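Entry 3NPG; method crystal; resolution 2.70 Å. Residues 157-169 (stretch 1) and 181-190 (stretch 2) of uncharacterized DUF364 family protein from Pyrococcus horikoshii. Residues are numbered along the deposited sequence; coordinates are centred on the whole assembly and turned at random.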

# COMPACT_ATOMS: atom_id res chain seq x y z
N LEU A 157 -15.56 5.92 -5.46
CA LEU A 157 -16.36 6.96 -6.11
C LEU A 157 -16.94 6.49 -7.45
O LEU A 157 -17.76 7.20 -8.04
CB LEU A 157 -15.53 8.25 -6.30
CG LEU A 157 -15.01 8.91 -5.01
CD1 LEU A 157 -14.06 10.05 -5.34
CD2 LEU A 157 -16.16 9.40 -4.13
N GLU A 158 -16.55 5.27 -7.91
CA GLU A 158 -17.07 4.69 -9.15
C GLU A 158 -18.57 4.52 -9.05
O GLU A 158 -19.31 4.96 -9.94
CB GLU A 158 -16.41 3.33 -9.44
CG GLU A 158 -14.95 3.42 -9.83
CD GLU A 158 -14.25 2.08 -9.98
OE1 GLU A 158 -14.94 1.04 -9.94
OE2 GLU A 158 -13.01 2.07 -10.15
N TYR A 159 -19.04 3.95 -7.92
CA TYR A 159 -20.47 3.70 -7.66
C TYR A 159 -21.34 4.96 -7.87
O TYR A 159 -22.48 4.84 -8.31
CB TYR A 159 -20.64 3.16 -6.22
CG TYR A 159 -22.03 2.63 -5.93
CD1 TYR A 159 -22.35 1.29 -6.16
CD2 TYR A 159 -23.01 3.45 -5.38
CE1 TYR A 159 -23.62 0.80 -5.89
CE2 TYR A 159 -24.30 2.97 -5.12
CZ TYR A 159 -24.60 1.64 -5.38
OH TYR A 159 -25.86 1.16 -5.12
N HIS A 160 -20.78 6.15 -7.60
CA HIS A 160 -21.52 7.41 -7.70
C HIS A 160 -21.30 8.15 -9.03
O HIS A 160 -22.17 8.91 -9.46
CB HIS A 160 -21.18 8.33 -6.52
CG HIS A 160 -21.22 7.65 -5.19
ND1 HIS A 160 -22.42 7.39 -4.55
CD2 HIS A 160 -20.21 7.18 -4.42
CE1 HIS A 160 -22.11 6.79 -3.41
NE2 HIS A 160 -20.79 6.64 -3.29
N ILE A 161 -20.13 7.95 -9.68
CA ILE A 161 -19.80 8.67 -10.93
C ILE A 161 -20.20 7.89 -12.21
O ILE A 161 -20.65 8.51 -13.18
CB ILE A 161 -18.31 9.15 -10.95
CG1 ILE A 161 -18.05 10.15 -9.79
CG2 ILE A 161 -17.94 9.77 -12.32
CD1 ILE A 161 -16.59 10.44 -9.52
N LEU A 162 -20.11 6.53 -12.18
CA LEU A 162 -20.48 5.68 -13.33
C LEU A 162 -21.91 5.96 -13.88
O LEU A 162 -22.08 6.00 -15.10
CB LEU A 162 -20.30 4.18 -13.01
CG LEU A 162 -18.85 3.68 -12.91
CD1 LEU A 162 -18.80 2.31 -12.31
CD2 LEU A 162 -18.16 3.68 -14.26
N PRO A 163 -22.95 6.23 -13.02
CA PRO A 163 -24.29 6.51 -13.57
C PRO A 163 -24.39 7.85 -14.33
O PRO A 163 -25.41 8.11 -14.97
CB PRO A 163 -25.19 6.51 -12.32
CG PRO A 163 -24.39 5.85 -11.25
CD PRO A 163 -22.98 6.19 -11.55
N GLU A 164 -23.33 8.69 -14.25
CA GLU A 164 -23.33 10.02 -14.88
C GLU A 164 -22.54 10.09 -16.20
O GLU A 164 -22.60 11.11 -16.90
CB GLU A 164 -22.81 11.09 -13.89
CG GLU A 164 -23.57 11.15 -12.56
CD GLU A 164 -25.04 11.50 -12.66
OE1 GLU A 164 -25.41 12.26 -13.58
OE2 GLU A 164 -25.81 11.04 -11.79
N VAL A 165 -21.78 9.02 -16.53
CA VAL A 165 -20.93 9.00 -17.73
C VAL A 165 -21.61 8.36 -18.96
O VAL A 165 -22.46 7.47 -18.80
CB VAL A 165 -19.53 8.39 -17.45
CG1 VAL A 165 -18.79 9.19 -16.39
CG2 VAL A 165 -19.65 6.92 -17.04
N ASP A 166 -21.22 8.80 -20.17
CA ASP A 166 -21.78 8.30 -21.43
C ASP A 166 -20.93 7.17 -21.99
O ASP A 166 -21.41 6.37 -22.80
CB ASP A 166 -21.88 9.44 -22.46
CG ASP A 166 -22.41 10.72 -21.88
OD1 ASP A 166 -23.62 10.79 -21.58
OD2 ASP A 166 -21.61 11.66 -21.70
N GLY A 167 -19.66 7.14 -21.60
CA GLY A 167 -18.72 6.11 -22.04
C GLY A 167 -17.86 5.58 -20.91
O GLY A 167 -17.52 6.32 -19.99
N ILE A 168 -17.53 4.28 -20.96
CA ILE A 168 -16.70 3.63 -19.94
C ILE A 168 -15.56 2.84 -20.58
O ILE A 168 -15.81 1.99 -21.44
CB ILE A 168 -17.56 2.74 -18.99
CG1 ILE A 168 -18.55 3.59 -18.18
CG2 ILE A 168 -16.67 1.88 -18.07
CD1 ILE A 168 -19.65 2.82 -17.59
N ILE A 169 -14.31 3.12 -20.15
CA ILE A 169 -13.14 2.34 -20.58
C ILE A 169 -12.56 1.66 -19.35
O ILE A 169 -11.85 2.30 -18.57
CB ILE A 169 -12.09 3.21 -21.34
CG1 ILE A 169 -12.72 3.92 -22.55
CG2 ILE A 169 -10.88 2.37 -21.76
CD1 ILE A 169 -11.80 4.86 -23.22
N ASP A 181 -19.11 -6.74 -12.39
CA ASP A 181 -20.55 -6.83 -12.08
C ASP A 181 -21.12 -5.50 -11.59
O ASP A 181 -22.21 -5.11 -12.00
CB ASP A 181 -20.82 -7.95 -11.06
CG ASP A 181 -20.67 -9.34 -11.63
OD1 ASP A 181 -19.52 -9.74 -11.94
OD2 ASP A 181 -21.67 -10.07 -11.68
N MSE A 182 -20.36 -4.80 -10.72
CA MSE A 182 -20.76 -3.49 -10.18
C MSE A 182 -20.70 -2.40 -11.27
O MSE A 182 -21.66 -1.63 -11.42
CB MSE A 182 -19.87 -3.11 -8.97
CG MSE A 182 -20.25 -1.76 -8.32
SE MSE A 182 -19.38 -0.23 -9.13
CE MSE A 182 -17.53 -0.69 -8.75
N ILE A 183 -19.58 -2.35 -12.03
CA ILE A 183 -19.37 -1.37 -13.11
C ILE A 183 -20.54 -1.38 -14.10
O ILE A 183 -21.07 -0.31 -14.43
CB ILE A 183 -17.99 -1.60 -13.81
CG1 ILE A 183 -16.83 -1.23 -12.85
CG2 ILE A 183 -17.90 -0.81 -15.14
CD1 ILE A 183 -15.48 -1.84 -13.24
N LEU A 184 -20.98 -2.58 -14.53
CA LEU A 184 -22.09 -2.71 -15.48
C LEU A 184 -23.43 -2.32 -14.85
O LEU A 184 -24.24 -1.68 -15.50
CB LEU A 184 -22.15 -4.14 -16.05
CG LEU A 184 -20.96 -4.55 -16.92
CD1 LEU A 184 -21.06 -6.00 -17.31
CD2 LEU A 184 -20.86 -3.67 -18.17
N ASP A 185 -23.64 -2.68 -13.57
CA ASP A 185 -24.86 -2.33 -12.85
C ASP A 185 -25.00 -0.81 -12.69
O ASP A 185 -26.11 -0.27 -12.80
CB ASP A 185 -24.90 -3.02 -11.47
CG ASP A 185 -25.97 -2.48 -10.52
OD1 ASP A 185 -27.16 -2.44 -10.92
OD2 ASP A 185 -25.62 -2.14 -9.36
N ARG A 186 -23.87 -0.10 -12.46
CA ARG A 186 -23.89 1.35 -12.25
C ARG A 186 -23.79 2.13 -13.56
O ARG A 186 -23.99 3.35 -13.56
CB ARG A 186 -22.78 1.77 -11.26
CG ARG A 186 -22.94 1.15 -9.86
CD ARG A 186 -24.29 1.48 -9.23
NE ARG A 186 -24.38 2.88 -8.81
CZ ARG A 186 -25.50 3.47 -8.41
NH1 ARG A 186 -26.64 2.80 -8.39
NH2 ARG A 186 -25.49 4.74 -8.04
N ALA A 187 -23.54 1.44 -14.69
CA ALA A 187 -23.47 2.06 -16.02
C ALA A 187 -24.89 2.36 -16.55
O ALA A 187 -25.29 1.80 -17.58
CB ALA A 187 -22.73 1.16 -16.98
N LYS A 188 -25.63 3.23 -15.84
CA LYS A 188 -27.04 3.54 -16.13
C LYS A 188 -27.25 4.24 -17.47
O LYS A 188 -28.19 3.92 -18.20
CB LYS A 188 -27.66 4.39 -14.99
CG LYS A 188 -27.40 3.87 -13.58
CD LYS A 188 -28.23 2.64 -13.25
CE LYS A 188 -28.08 2.23 -11.81
NZ LYS A 188 -28.69 0.91 -11.54
N LYS A 189 -26.39 5.24 -17.79
CA LYS A 189 -26.56 6.12 -18.95
C LYS A 189 -25.47 5.86 -20.05
O LYS A 189 -25.53 6.47 -21.13
CB LYS A 189 -26.52 7.59 -18.46
CG LYS A 189 -26.89 8.62 -19.49
CD LYS A 189 -27.03 10.00 -18.87
CE LYS A 189 -25.85 10.89 -19.19
NZ LYS A 189 -26.04 12.26 -18.66
N ALA A 190 -24.51 4.96 -19.77
CA ALA A 190 -23.43 4.67 -20.71
C ALA A 190 -23.92 3.93 -21.93
O ALA A 190 -24.66 2.95 -21.81
CB ALA A 190 -22.32 3.90 -20.02
O HOH W 1 -25.96 8.92 -22.64

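The contact between the two stretches buries 793 Å² in all, and its most prominent bump is the side chain of R186. This residue, with 115 Å² covered, the largest share of any residue here, projects toward stretch 1 with all of its first three chi angles in the m well. The resulting curl lays the guanidinium flat in a slot between Y159 and P163. On one side the aromatic ring forms the wall: the two planes lie at 7° to each other with centres 3.8 Å apart, and CZ of R186 sits 3.8 Å from the Y159 ring centroid, only 21° off the normal, so the charged group is stacked as a cation-pi pair. The opposite face is covered by the proline, where CG of P163 approaches NH2 of R186 to 3.6 Å.

The floor of the slot is polar. NE of R186 donates to O of Y159 at 2.8 Å, and NH2 of R186 donates to the same Y159 O at 3.0 Å, the second at a less favourable angle (137° against 153°). These are the only direct hydrogen bonds across the contact. Y159 therefore holds the arginine twice, by its carbonyl and by its ring, and the aliphatic stem shares in the latter: CD of R186 lies over the ring, 3.8 Å from the centroid of Y159, in a CH-pi contact. The ring's edge meets the selenomethionine M182, whose CG is 4.3 Å from CD1 of Y159.

Beside this slot, L162 supplies the complementary bump from stretch 1. Its CD1 reaches the helix of stretch 2 between M182 and I183, 4.1 Å from SE of M182 and 3.8 Å from CA of I183, while its CB packs against CB of R186 at 3.9 Å. E158 also points toward the helix, bringing OE1 to 3.3 Å from CE of M182. Further along, I168 on the strand fills a hollow lined by I183, A187 and A190. Its CD1 lies 3.6 Å from CB of A187 and 3.8 Å from CB of A190, and its CG2 meets CG2 of I183 at 4.2 Å.

Past the helix, the backbones draw together, the CA atoms of D166 and A190 being 4.1 Å apart. O of D166 receives a CA-H...O contact from CA of A190 at 3.4 Å. Closeness does not always mean bonding: N of P163 lies 3.1 Å from O of R186, but the proline nitrogen has no hydrogen to share.

At the exposed margin, K189 extends along the 3-10 turn and the residues after it, its CB 3.7 Å from O of P163 and its CE 3.3 Å from OD1 of D166. Its NZ stays 4.1 Å from OD1 of D166, beyond salt-bridge range. A water bridges the two stretches separately, donating to OD1 of D166 at 3.2 Å and to O of K189 at 2.9 Å.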